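Local structure of putative pyridoxal phosphate-dependent transferase (Clostridium difficile, 4DQ6) at residues A[56-60]-A[61-65]; A[271-274]-A[275-279]; A[12-16]-A[17-21]; A[289-292]-A[293-297]; A[77-81]-A[82-86]. The protein is a putative transferase of the class I and II aminotransferase family that binds pyridoxal-5'-phosphate and assembles from two copies of one chain. All coordinates share one frame; numbering follows the deposited sequence. Where two conformers were deposited one is given.

Interaction 1 of 5, residues A[56-60]-A[61-65]; sequences NRLEQ and EIYGY. With PLP (pyridoxal-5'-phosphate), chain F.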
# COMPACT_ATOMS: atom_id res chain seq x y z
N ASN A 56 -6.02 -19.01 8.92
CA ASN A 56 -5.07 -19.23 9.99
C ASN A 56 -4.54 -17.90 10.52
O ASN A 56 -4.48 -17.68 11.71
CB ASN A 56 -3.95 -20.16 9.52
CG ASN A 56 -2.90 -20.35 10.57
OD1 ASN A 56 -3.05 -21.18 11.45
ND2 ASN A 56 -1.85 -19.52 10.52
N ARG A 57 -4.23 -17.00 9.59
CA ARG A 57 -3.73 -15.70 10.03
C ARG A 57 -4.82 -14.90 10.79
O ARG A 57 -4.57 -14.21 11.77
CB ARG A 57 -3.19 -14.90 8.86
CG ARG A 57 -2.53 -13.54 9.22
CD ARG A 57 -1.38 -13.66 10.20
NE ARG A 57 -0.91 -12.33 10.64
CZ ARG A 57 -1.54 -11.59 11.54
NH1 ARG A 57 -2.69 -12.04 12.14
NH2 ARG A 57 -1.03 -10.43 11.92
N LEU A 58 -6.02 -14.89 10.23
CA LEU A 58 -7.18 -14.20 10.83
C LEU A 58 -7.39 -14.68 12.26
O LEU A 58 -7.59 -13.86 13.17
CB LEU A 58 -8.41 -14.38 9.95
CG LEU A 58 -9.65 -13.53 10.30
CD1 LEU A 58 -10.56 -13.44 9.07
CD2 LEU A 58 -10.31 -14.06 11.53
N GLU A 59 -7.35 -16.01 12.49
CA GLU A 59 -7.62 -16.55 13.80
C GLU A 59 -6.58 -16.23 14.90
O GLU A 59 -6.78 -16.46 16.07
CB GLU A 59 -7.87 -18.06 13.69
CG GLU A 59 -9.15 -18.36 12.93
CD GLU A 59 -9.38 -19.85 12.69
OE1 GLU A 59 -8.39 -20.60 12.42
OE2 GLU A 59 -10.57 -20.29 12.74
N GLN A 60 -5.46 -15.65 14.52
CA GLN A 60 -4.54 -15.11 15.53
C GLN A 60 -5.07 -13.86 16.21
O GLN A 60 -4.65 -13.55 17.33
CB GLN A 60 -3.17 -14.81 14.90
CG GLN A 60 -2.47 -16.07 14.35
CD GLN A 60 -1.15 -15.79 13.61
OE1 GLN A 60 -0.78 -14.62 13.33
NE2 GLN A 60 -0.45 -16.85 13.27
N GLU A 61 -5.91 -13.08 15.51
CA GLU A 61 -6.75 -12.04 16.11
C GLU A 61 -5.98 -10.77 16.50
O GLU A 61 -6.54 -9.89 17.13
CB GLU A 61 -7.60 -12.56 17.28
CG GLU A 61 -8.65 -13.55 16.75
CD GLU A 61 -9.67 -14.05 17.76
OE1 GLU A 61 -9.34 -14.21 18.93
OE2 GLU A 61 -10.81 -14.34 17.33
N ILE A 62 -4.72 -10.71 16.08
CA ILE A 62 -3.90 -9.47 16.25
C ILE A 62 -3.32 -9.10 14.91
O ILE A 62 -2.74 -9.93 14.22
CB ILE A 62 -2.81 -9.65 17.31
CG1 ILE A 62 -3.45 -9.99 18.63
CG2 ILE A 62 -1.89 -8.40 17.28
CD1 ILE A 62 -2.48 -10.29 19.77
N TYR A 63 -3.53 -7.85 14.53
CA TYR A 63 -3.19 -7.37 13.17
C TYR A 63 -2.29 -6.15 13.16
O TYR A 63 -2.67 -5.13 12.60
CB TYR A 63 -4.47 -7.11 12.36
CG TYR A 63 -5.48 -8.20 12.57
CD1 TYR A 63 -5.26 -9.46 12.00
CD2 TYR A 63 -6.64 -7.95 13.22
CE1 TYR A 63 -6.14 -10.51 12.20
CE2 TYR A 63 -7.56 -8.99 13.43
CZ TYR A 63 -7.32 -10.25 12.89
OH TYR A 63 -8.27 -11.26 13.16
N GLY A 64 -1.15 -6.26 13.82
CA GLY A 64 -0.18 -5.16 13.92
C GLY A 64 0.86 -5.18 12.85
O GLY A 64 0.73 -5.81 11.81
N TYR A 65 1.92 -4.39 13.07
CA TYR A 65 2.95 -4.24 12.00
C TYR A 65 3.59 -5.59 11.71
O TYR A 65 3.96 -6.36 12.61
CB TYR A 65 4.01 -3.30 12.52
CG TYR A 65 3.57 -1.86 12.59
CD1 TYR A 65 3.34 -1.13 11.48
CD2 TYR A 65 3.37 -1.24 13.84
CE1 TYR A 65 2.95 0.21 11.53
CE2 TYR A 65 2.95 0.09 13.91
CZ TYR A 65 2.74 0.79 12.77
OH TYR A 65 2.32 2.11 12.81
N1 PLP F . 2.28 9.21 13.06
C2 PLP F . 2.58 9.12 14.39
C2A PLP F . 2.74 10.24 15.36
C3 PLP F . 2.74 7.78 14.94
O3 PLP F . 3.05 7.67 16.21
C4 PLP F . 2.61 6.62 14.09
C4A PLP F . 2.79 5.23 14.66
C5 PLP F . 2.27 6.88 12.70
C6 PLP F . 2.14 8.20 12.23
C5A PLP F . 2.10 5.68 11.84
O4P PLP F . 2.35 6.12 10.55
P PLP F . 1.93 5.12 9.33
O1P PLP F . 2.35 3.75 9.89
O2P PLP F . 0.41 5.14 9.31
O3P PLP F . 2.83 5.79 8.13

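Interaction 2 of 5, residues A[271-274]-A[275-279]; sequences KRNN and CFSLV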
# COMPACT_ATOMS: atom_id res chain seq x y z
N LYS A 271 6.93 -0.04 2.89
CA LYS A 271 7.95 -1.04 3.13
C LYS A 271 7.37 -2.38 3.51
O LYS A 271 7.98 -3.39 3.19
CB LYS A 271 8.88 -0.63 4.26
CG LYS A 271 9.52 0.71 4.03
CD LYS A 271 10.48 0.74 2.83
CE LYS A 271 11.89 0.34 3.13
NZ LYS A 271 12.78 0.56 1.93
N ARG A 272 6.23 -2.39 4.22
CA ARG A 272 5.71 -3.67 4.77
C ARG A 272 4.55 -4.22 3.97
O ARG A 272 3.67 -3.48 3.52
CB ARG A 272 5.26 -3.47 6.24
CG ARG A 272 6.30 -2.98 7.20
CD ARG A 272 5.87 -3.02 8.66
NE ARG A 272 6.97 -2.63 9.51
CZ ARG A 272 7.98 -3.41 9.87
NH1 ARG A 272 8.07 -4.67 9.48
NH2 ARG A 272 8.95 -2.90 10.60
N ASN A 273 4.46 -5.57 3.89
CA ASN A 273 3.25 -6.25 3.45
C ASN A 273 2.19 -6.01 4.51
O ASN A 273 2.51 -5.88 5.69
CB ASN A 273 3.46 -7.77 3.39
CG ASN A 273 4.31 -8.23 2.22
OD1 ASN A 273 5.53 -8.03 2.22
ND2 ASN A 273 3.68 -8.85 1.23
N ASN A 274 0.92 -5.94 4.10
CA ASN A 274 -0.17 -6.11 5.08
C ASN A 274 -0.16 -7.57 5.50
O ASN A 274 0.42 -8.44 4.90
CB ASN A 274 -1.53 -5.62 4.56
CG ASN A 274 -2.11 -6.53 3.48
OD1 ASN A 274 -2.48 -7.67 3.81
ND2 ASN A 274 -2.25 -6.05 2.23
N CYS A 275 -0.77 -7.81 6.63
CA CYS A 275 -0.58 -9.12 7.25
C CYS A 275 -1.15 -10.24 6.40
O CYS A 275 -0.71 -11.39 6.55
CB CYS A 275 -1.16 -9.14 8.64
SG CYS A 275 -2.87 -8.74 8.82
N PHE A 276 -2.15 -9.93 5.59
CA PHE A 276 -2.81 -10.97 4.80
C PHE A 276 -2.06 -11.25 3.50
O PHE A 276 -1.94 -12.39 3.06
CB PHE A 276 -4.28 -10.65 4.62
CG PHE A 276 -5.08 -10.79 5.88
CD1 PHE A 276 -5.19 -12.04 6.49
CD2 PHE A 276 -5.75 -9.72 6.50
CE1 PHE A 276 -5.94 -12.23 7.64
CE2 PHE A 276 -6.48 -9.90 7.71
CZ PHE A 276 -6.59 -11.21 8.25
N SER A 277 -1.62 -10.21 2.82
CA SER A 277 -0.76 -10.37 1.69
C SER A 277 0.46 -11.25 1.98
O SER A 277 0.88 -12.08 1.17
CB SER A 277 -0.33 -8.93 1.26
OG SER A 277 0.82 -8.86 0.54
N LEU A 278 1.05 -11.04 3.16
CA LEU A 278 2.25 -11.79 3.52
C LEU A 278 2.01 -13.29 3.47
O LEU A 278 2.76 -14.05 2.82
CB LEU A 278 2.69 -11.48 4.94
CG LEU A 278 4.05 -12.06 5.29
CD1 LEU A 278 5.11 -11.04 4.82
CD2 LEU A 278 4.19 -12.30 6.79
N VAL A 279 0.95 -13.71 4.12
CA VAL A 279 0.69 -15.16 4.21
C VAL A 279 0.14 -15.74 2.93
O VAL A 279 0.47 -16.88 2.58
CB VAL A 279 -0.20 -15.56 5.43
CG1 VAL A 279 0.40 -15.12 6.77
CG2 VAL A 279 -1.63 -15.13 5.21

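Interaction 3 of 5, residues A[12-16]-A[17-21]; sequences VDRSN and NFSSK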
# COMPACT_ATOMS: atom_id res chain seq x y z
N VAL A 12 -20.24 -17.58 -8.65
CA VAL A 12 -19.97 -16.92 -7.35
C VAL A 12 -20.32 -15.43 -7.53
O VAL A 12 -19.56 -14.64 -8.10
CB VAL A 12 -18.51 -17.12 -6.80
CG1 VAL A 12 -18.47 -16.92 -5.29
CG2 VAL A 12 -17.97 -18.52 -7.10
N ASP A 13 -21.52 -15.08 -7.09
CA ASP A 13 -22.01 -13.74 -7.26
C ASP A 13 -21.10 -12.85 -6.40
O ASP A 13 -20.71 -13.18 -5.28
CB ASP A 13 -23.49 -13.65 -6.86
CG ASP A 13 -24.04 -12.22 -6.89
OD1 ASP A 13 -24.26 -11.65 -7.99
OD2 ASP A 13 -24.26 -11.68 -5.78
N ARG A 14 -20.68 -11.76 -7.01
CA ARG A 14 -19.79 -10.85 -6.33
C ARG A 14 -20.45 -9.51 -6.06
O ARG A 14 -19.77 -8.54 -5.73
CB ARG A 14 -18.55 -10.66 -7.15
CG ARG A 14 -17.60 -11.82 -7.17
CD ARG A 14 -16.51 -11.55 -8.18
NE ARG A 14 -15.46 -10.69 -7.62
CZ ARG A 14 -14.46 -10.17 -8.34
NH1 ARG A 14 -14.44 -10.36 -9.66
NH2 ARG A 14 -13.51 -9.43 -7.77
N SER A 15 -21.78 -9.47 -6.14
CA SER A 15 -22.52 -8.24 -5.85
C SER A 15 -22.25 -7.73 -4.43
O SER A 15 -22.43 -6.54 -4.22
CB SER A 15 -24.03 -8.48 -6.05
OG SER A 15 -24.49 -9.26 -4.96
N ASN A 16 -21.91 -8.61 -3.46
CA ASN A 16 -21.63 -8.34 -2.04
C ASN A 16 -20.13 -8.21 -1.69
O ASN A 16 -19.76 -8.06 -0.52
CB ASN A 16 -22.23 -9.47 -1.16
CG ASN A 16 -21.50 -10.84 -1.29
OD1 ASN A 16 -20.84 -11.15 -2.29
ND2 ASN A 16 -21.68 -11.69 -0.26
N ASN A 17 -19.29 -8.40 -2.70
CA ASN A 17 -17.83 -8.66 -2.56
C ASN A 17 -16.99 -7.37 -2.76
O ASN A 17 -15.78 -7.51 -2.92
CB ASN A 17 -17.52 -9.77 -3.61
CG ASN A 17 -16.10 -10.28 -3.66
OD1 ASN A 17 -15.49 -10.32 -4.75
ND2 ASN A 17 -15.56 -10.77 -2.54
N PHE A 18 -17.61 -6.17 -2.77
CA PHE A 18 -16.85 -4.93 -2.82
C PHE A 18 -15.89 -4.95 -4.01
O PHE A 18 -14.71 -4.55 -3.94
CB PHE A 18 -16.04 -4.74 -1.51
CG PHE A 18 -16.88 -4.85 -0.23
CD1 PHE A 18 -17.66 -3.78 0.16
CD2 PHE A 18 -16.91 -6.01 0.53
CE1 PHE A 18 -18.43 -3.84 1.31
CE2 PHE A 18 -17.70 -6.10 1.69
CZ PHE A 18 -18.46 -5.00 2.08
N SER A 19 -16.41 -5.41 -5.16
CA SER A 19 -15.63 -5.67 -6.33
C SER A 19 -15.73 -4.50 -7.30
O SER A 19 -16.83 -4.12 -7.69
CB SER A 19 -16.17 -6.91 -7.06
OG SER A 19 -15.63 -7.01 -8.38
N SER A 20 -14.60 -3.91 -7.67
CA SER A 20 -14.64 -2.84 -8.68
C SER A 20 -15.16 -3.33 -10.04
O SER A 20 -15.93 -2.65 -10.68
CB SER A 20 -13.29 -2.19 -8.83
OG SER A 20 -12.32 -3.12 -9.22
N LYS A 21 -14.82 -4.58 -10.39
CA LYS A 21 -15.32 -5.18 -11.62
C LYS A 21 -16.87 -5.16 -11.69
O LYS A 21 -17.47 -4.85 -12.73
CB LYS A 21 -14.79 -6.61 -11.75
CG LYS A 21 -15.12 -7.31 -13.07
CD LYS A 21 -14.54 -8.75 -13.01
CE LYS A 21 -14.59 -9.50 -14.34
NZ LYS A 21 -13.99 -10.88 -14.19
O HOH W 1 -13.08 -9.15 -4.86
O HOH W 2 -19.21 -5.86 -5.67
O HOH W 3 -20.30 -5.07 -2.72

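Interaction 4 of 5, residues A[289-292]-A[293-297]; sequences ESWL and ESFLE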
# COMPACT_ATOMS: atom_id res chain seq x y z
N GLU A 289 0.42 -24.54 -6.87
CA GLU A 289 0.72 -25.07 -8.19
C GLU A 289 -0.40 -25.95 -8.78
O GLU A 289 -0.74 -25.79 -9.97
CB GLU A 289 2.05 -25.78 -8.19
CG GLU A 289 2.65 -26.05 -9.55
CD GLU A 289 4.15 -26.43 -9.48
OE1 GLU A 289 4.71 -26.48 -8.36
OE2 GLU A 289 4.73 -26.67 -10.54
N SER A 290 -0.98 -26.84 -7.98
CA SER A 290 -2.01 -27.72 -8.50
C SER A 290 -3.27 -26.95 -8.93
O SER A 290 -3.83 -27.21 -9.98
CB SER A 290 -2.32 -28.85 -7.53
OG SER A 290 -1.24 -29.77 -7.52
N TRP A 291 -3.68 -25.99 -8.11
CA TRP A 291 -4.75 -25.06 -8.51
C TRP A 291 -4.41 -24.31 -9.78
O TRP A 291 -5.26 -24.25 -10.69
CB TRP A 291 -5.10 -24.12 -7.36
CG TRP A 291 -6.23 -23.22 -7.69
CD1 TRP A 291 -7.61 -23.40 -7.44
CD2 TRP A 291 -6.13 -21.93 -8.40
NE1 TRP A 291 -8.31 -22.34 -7.91
CE2 TRP A 291 -7.50 -21.43 -8.51
CE3 TRP A 291 -5.09 -21.18 -8.94
CZ2 TRP A 291 -7.80 -20.24 -9.09
CZ3 TRP A 291 -5.41 -19.97 -9.52
CH2 TRP A 291 -6.74 -19.51 -9.62
N LEU A 292 -3.18 -23.79 -9.89
CA LEU A 292 -2.83 -23.09 -11.07
C LEU A 292 -2.89 -23.98 -12.35
O LEU A 292 -3.45 -23.56 -13.36
CB LEU A 292 -1.44 -22.47 -10.94
CG LEU A 292 -0.92 -21.89 -12.22
CD1 LEU A 292 -1.72 -20.69 -12.75
CD2 LEU A 292 0.52 -21.37 -12.02
N GLU A 293 -2.42 -25.22 -12.27
CA GLU A 293 -2.44 -26.08 -13.45
C GLU A 293 -3.91 -26.36 -13.84
O GLU A 293 -4.26 -26.38 -15.03
CB GLU A 293 -1.62 -27.35 -13.21
CG GLU A 293 -0.12 -27.12 -13.10
CD GLU A 293 0.56 -26.57 -14.35
OE1 GLU A 293 0.11 -26.84 -15.50
OE2 GLU A 293 1.59 -25.87 -14.22
N SER A 294 -4.77 -26.55 -12.85
CA SER A 294 -6.20 -26.81 -13.11
C SER A 294 -6.88 -25.59 -13.70
O SER A 294 -7.65 -25.72 -14.63
CB SER A 294 -6.92 -27.26 -11.85
OG SER A 294 -8.26 -27.78 -12.06
N PHE A 295 -6.53 -24.37 -13.21
CA PHE A 295 -7.08 -23.15 -13.72
C PHE A 295 -6.64 -23.01 -15.19
O PHE A 295 -7.47 -22.65 -16.03
CB PHE A 295 -6.54 -21.92 -12.95
CG PHE A 295 -6.67 -20.63 -13.69
CD1 PHE A 295 -7.88 -20.02 -13.81
CD2 PHE A 295 -5.59 -20.02 -14.31
CE1 PHE A 295 -8.04 -18.84 -14.50
CE2 PHE A 295 -5.74 -18.83 -14.99
CZ PHE A 295 -6.93 -18.23 -15.11
N LEU A 296 -5.39 -23.34 -15.52
CA LEU A 296 -4.90 -23.14 -16.88
C LEU A 296 -5.59 -24.07 -17.86
O LEU A 296 -5.86 -23.72 -19.01
CB LEU A 296 -3.41 -23.26 -16.93
CG LEU A 296 -2.56 -22.14 -16.30
CD1 LEU A 296 -1.12 -22.61 -16.27
CD2 LEU A 296 -2.68 -20.80 -17.05
N GLU A 297 -5.93 -25.26 -17.40
CA GLU A 297 -6.77 -26.16 -18.23
C GLU A 297 -8.20 -25.63 -18.49
O GLU A 297 -8.70 -25.64 -19.60
CB GLU A 297 -6.84 -27.53 -17.55
CG GLU A 297 -5.55 -28.27 -17.70
CD GLU A 297 -5.46 -29.04 -19.02
OE1 GLU A 297 -6.42 -29.00 -19.82
OE2 GLU A 297 -4.40 -29.68 -19.26

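Interaction 5 of 5, residues A[77-81]-A[82-86]; sequences VNWLY and RRHNW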
# COMPACT_ATOMS: atom_id res chain seq x y z
N VAL A 77 11.76 -17.02 -4.71
CA VAL A 77 12.96 -17.55 -5.36
C VAL A 77 12.69 -18.95 -5.88
O VAL A 77 13.02 -19.30 -6.98
CB VAL A 77 14.18 -17.56 -4.39
CG1 VAL A 77 15.36 -18.33 -4.99
CG2 VAL A 77 14.56 -16.12 -4.02
N ASN A 78 12.06 -19.78 -5.05
CA ASN A 78 11.77 -21.16 -5.45
C ASN A 78 10.79 -21.27 -6.57
O ASN A 78 10.96 -22.07 -7.46
CB ASN A 78 11.30 -21.94 -4.22
CG ASN A 78 12.42 -22.11 -3.21
OD1 ASN A 78 13.64 -21.98 -3.57
ND2 ASN A 78 12.08 -22.37 -1.95
N TRP A 79 9.74 -20.44 -6.56
CA TRP A 79 8.83 -20.35 -7.74
C TRP A 79 9.52 -20.01 -9.02
O TRP A 79 9.36 -20.65 -10.05
CB TRP A 79 7.79 -19.29 -7.44
CG TRP A 79 6.69 -19.25 -8.46
CD1 TRP A 79 6.48 -18.30 -9.46
CD2 TRP A 79 5.51 -20.11 -8.50
NE1 TRP A 79 5.34 -18.57 -10.14
CE2 TRP A 79 4.69 -19.64 -9.58
CE3 TRP A 79 5.09 -21.23 -7.78
CZ2 TRP A 79 3.48 -20.27 -9.92
CZ3 TRP A 79 3.86 -21.81 -8.09
CH2 TRP A 79 3.10 -21.35 -9.17
N LEU A 80 10.34 -18.97 -9.01
CA LEU A 80 10.94 -18.54 -10.24
C LEU A 80 11.89 -19.63 -10.80
O LEU A 80 11.99 -19.79 -12.02
CB LEU A 80 11.72 -17.24 -10.03
CG LEU A 80 10.91 -16.00 -9.68
CD1 LEU A 80 11.76 -14.71 -9.56
CD2 LEU A 80 9.71 -15.80 -10.53
N TYR A 81 12.60 -20.33 -9.93
CA TYR A 81 13.38 -21.45 -10.43
C TYR A 81 12.54 -22.62 -10.94
O TYR A 81 12.77 -23.10 -12.04
CB TYR A 81 14.43 -21.95 -9.42
CG TYR A 81 15.32 -22.96 -10.10
CD1 TYR A 81 16.26 -22.56 -11.02
CD2 TYR A 81 15.15 -24.30 -9.88
CE1 TYR A 81 17.04 -23.48 -11.68
CE2 TYR A 81 15.93 -25.23 -10.53
CZ TYR A 81 16.87 -24.81 -11.43
OH TYR A 81 17.62 -25.74 -12.08
N ARG A 82 11.54 -23.04 -10.17
CA ARG A 82 10.73 -24.22 -10.52
C ARG A 82 9.98 -24.01 -11.80
O ARG A 82 9.88 -24.89 -12.64
CB ARG A 82 9.59 -24.43 -9.52
CG ARG A 82 9.91 -24.66 -8.07
CD ARG A 82 8.97 -25.72 -7.53
NE ARG A 82 7.57 -25.36 -7.31
CZ ARG A 82 7.13 -24.42 -6.47
NH1 ARG A 82 7.98 -23.65 -5.83
NH2 ARG A 82 5.85 -24.24 -6.31
N ARG A 83 9.36 -22.85 -11.89
CA ARG A 83 8.46 -22.55 -12.98
C ARG A 83 9.14 -22.00 -14.22
O ARG A 83 8.71 -22.29 -15.31
CB ARG A 83 7.36 -21.59 -12.52
CG ARG A 83 6.61 -22.06 -11.28
CD ARG A 83 5.65 -23.20 -11.56
NE ARG A 83 4.67 -22.90 -12.61
CZ ARG A 83 3.80 -23.78 -13.08
NH1 ARG A 83 3.79 -25.01 -12.61
NH2 ARG A 83 2.94 -23.43 -14.02
N HIS A 84 10.18 -21.20 -14.03
CA HIS A 84 10.77 -20.48 -15.17
C HIS A 84 12.21 -20.80 -15.40
O HIS A 84 12.82 -20.25 -16.32
CB HIS A 84 10.63 -19.00 -14.99
CG HIS A 84 9.24 -18.56 -14.71
ND1 HIS A 84 8.21 -18.87 -15.52
CD2 HIS A 84 8.73 -17.77 -13.71
CE1 HIS A 84 7.08 -18.36 -15.01
NE2 HIS A 84 7.40 -17.69 -13.90
N ASN A 85 12.79 -21.67 -14.60
CA ASN A 85 14.22 -21.99 -14.70
C ASN A 85 15.08 -20.73 -14.61
O ASN A 85 16.14 -20.64 -15.24
CB ASN A 85 14.51 -22.72 -16.01
CG ASN A 85 15.67 -23.68 -15.88
OD1 ASN A 85 15.88 -24.36 -14.84
ND2 ASN A 85 16.44 -23.79 -16.97
N TRP A 86 14.69 -19.82 -13.75
CA TRP A 86 15.41 -18.58 -13.54
C TRP A 86 15.87 -18.56 -12.10
O TRP A 86 15.03 -18.51 -11.17
CB TRP A 86 14.49 -17.42 -13.84
CG TRP A 86 15.15 -16.10 -13.70
CD1 TRP A 86 16.48 -15.80 -13.85
CD2 TRP A 86 14.49 -14.85 -13.43
NE1 TRP A 86 16.70 -14.46 -13.66
CE2 TRP A 86 15.52 -13.83 -13.44
CE3 TRP A 86 13.18 -14.48 -13.21
CZ2 TRP A 86 15.23 -12.52 -13.13
CZ3 TRP A 86 12.91 -13.14 -12.91
CH2 TRP A 86 13.91 -12.21 -12.93
O HOH W 4 15.16 -18.47 -8.44
O HOH W 5 13.65 -25.33 -13.44

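Interaction 1 of 5, residues A[56-60]-A[61-65]
Arg57, in the last turns of helix 48-58, reaches forward along the chain and grips the backbone of Ile62. CB and CG start the side chain off the helix, with CG anti to the backbone N (chi1 -176°). Here Arg57 packs on Phe276 and Val279 of helix 275-287. A bend at chi2 then turns CD and NE toward the loop. The end of the guanidinium does the work. Arg57 NH1 donates to Ile62 O at 3.0 Å, and Arg57 NH2 donates to Ile62 O at 2.9 Å. Both nitrogens grip this one oxygen end-on, near the guanidinium plane, and neither bond is straight (144° at most). Arg57 NH1 also lies 3.6 Å from Tyr63 CD1, and the guanidinium and ring planes are only 14° apart.

Tyr63 runs back past Arg57 in the opposite direction. Tyr63 OH donates to Leu58 O at 2.7 Å, in the carbonyl plane and on a lone pair. Glu61 N also bonds Leu58 O, at 3.0 Å, from above that plane; this closes a type I turn from Leu58 to Glu61. Glu61 has positive phi and leads the chain off the helix. Farther on, Tyr65 OH makes a weak, unsettled contact with PLP O1P at 3.3 Å. Leu58 O, at the helix end, and Ile62 O, in the loop, each take two donors, consistent with a firmly held loop carrying Tyr65 to a PLP that His206 and Asn175 of the second subunit also bind.

Interaction 2 of 5, residues A[271-274]-A[275-279]
Asn274 and Asn273 hold the first turn of helix 275-287 from the loop in front of it. The tight part lies round Asn274 OD1. Ser277 N donates to Asn274 OD1 at 2.9 Å and nearly straight, at 173°, although the donor stands above the plane of the amide carbonyl. Phe276 N adds a weak bond to Asn274 OD1, also 2.9 Å. The first torsion, 71°, sets CG between the backbone N and the carbonyl carbon, and this turns OD1 back over the helix start. The other end of the amide, ND2, is bonded to Leu245 O.

This is an N-cap: a side-chain oxygen serves amides of the first turn that have no helical carbonyl before them. The backbone of the cap residue joins in, as Leu278 N donates to Asn274 O at 3.2 Å.

Asn273 adds a second polar clamp. Asn273 ND2 donates to Ser277 OG at 2.9 Å, with the hydroxyl near the amide plane, while its OD1 takes a bond from Arg68. The Leu278 side chain crosses Asn273 at about a right angle and rests CD1 on Asn273 CG at 3.9 Å. Looser, partly exposed ground lies upstream, where Arg272 and Lys271 stay away from the helix. Arg272 NH1 pairs with Glu24 of the second subunit, and Lys271 NZ with Asp262. On the packed side Phe276 meets Phe276 of the second subunit.

Interaction 3 of 5, residues A[12-16]-A[17-21]
The Arg14 and Asn17 side chains cross at a slant at the two ends of a type I turn, with the guanidinium and amide planes 58° apart. Arg14 NE donates to Asn17 OD1 at 2.9 Å, almost straight at 173° and in the guanidinium plane. A bend at chi3 of Arg14 folds the group back so that this edge meets the amide. Water 1 accepts from Arg14 NH2 at 3.0 Å and lies 2.7 Å from Asn17 OD1, bridging the two groups.

Ser19 comes from another direction. Its OG lies over the centre of one guanidinium face, 3.4 Å from Arg14 CZ, and makes no bond to it. That hydroxyl caps helix 20-23 through Trp22 N. Lys21 crosses Arg14 at about a right angle, its CD 3.7 Å from Arg14 NH1. Asn17 N closes the turn to Arg14 O at 3.1 Å, and water 2 links Arg14 O to Ser19 N.

Asn17 ND2 turns to the second subunit and bonds Gln60 OE1 and Ile62 O there. Asp43 takes both Lys21 NZ and Arg14 NH1, and Asp41 also pairs with Arg14 NH1. These carboxylates probably offset the two nearby positive charges, while Asn17 joins the N-terminal turn to the dimer partner.

Interaction 4 of 5, residues A[289-292]-A[293-297]
Trp291 and Phe295 lie one turn apart in the alpha-helix 289-313, on the side turned to the N-terminal residues of the chain.

The aromatic contact comes first. The Phe295 ring plane is within 6° of the six-membered ring of Trp291, but the rings are slid apart, with centroids 5.5 Å from each other, and barely overlap. CG of Phe295 is anti to the backbone N (chi1 160°), which carries the ring past the indole and leaves CB over it. This is a CH-pi contact, with Phe295 CB 4.1 Å from the centroid of the Trp291 six-membered ring. Tyr6 meets Trp291 edge-to-face, and Phe8 packs on it too.

The apolar contacts run along the next side of the helix. Leu292 CD1 touches Leu296 CG at 3.9 Å and Phe295 CD2 at 4.2 Å. Leu292 also packs on Trp79 and Arg83 of helix 70-84.

Charged groups mark the helix start. Glu289 and Glu293 are one turn apart, and both bind Arg83, which probably eases the closeness of the two carboxylates. Glu289 has Arg82 as a further partner.

The backbone bonds are those of a regular helix, each amide reaching four residues back. Among them, Phe295 N donates to Trp291 O at 2.8 Å.

Interaction 5 of 5, residues A[77-81]-A[82-86]
The Trp79 indole carries Arg83 CG over the centre of one face, a CH-pi contact 3.6 Å from the centroid of its six-membered ring. Arg83 runs alongside the indole, and its guanidinium plane is 22° from the ring. At the indole edge Arg82 NH2 comes to 3.4 Å from Trp79 CE3, its guanidinium turned 86° to the ring plane. The His84 ring has Arg83 CB over one face and Leu80 CD2 in plane at its edge. Tyr81 has water 5 over one face, toward the rim. That water donates to Tyr81 O and Asn85 OD1, both at 2.8 Å.

Arg83 reaches its place by two bends, at chi2 and chi3. They lay its aliphatic part on Trp79 before the charged end goes on to helix 289-313. Arg82 NH2 points to the same helix and also bonds Tyr285 O.

Helix 70-84 ends here. Asn85 has positive phi, and the chain turns back. Leu80 O accepts from His84 N at 3.1 Å and from Trp86 N at 3.2 Å, from opposite faces of its carbonyl plane. Asn85 N bonds Tyr81 O at 2.9 Å. Trp86 then lies beside Leu80, whose CD1 is 3.9 Å from Trp86 CZ3.

Trp79 NE1 bonds Asp208. Leu80 and Trp86 rest on strands 230-234 and 248-251 of the seven-stranded sheet.

Overall arrangement
From the N terminus the order is interaction 3, 1, 5, 2 and 4. All are local and in series; none crosses or encloses another. Interaction 3 closes the turn before helix 20-23. Interaction 1 forms the exit from helix 48-58, and interaction 5 the exit from helix 70-84. Interaction 2 caps the start of helix 275-287, and interaction 4 lies in the first turns of helix 289-313. Two pairs touch. Interactions 1 and 2 pack helix 48-58 on helix 275-287, and interactions 4 and 5 join helices 289-313 and 70-84 by salt bridges. Interactions 1, 2 and 3 all touch the second subunit; interactions 4 and 5 stay within one chain.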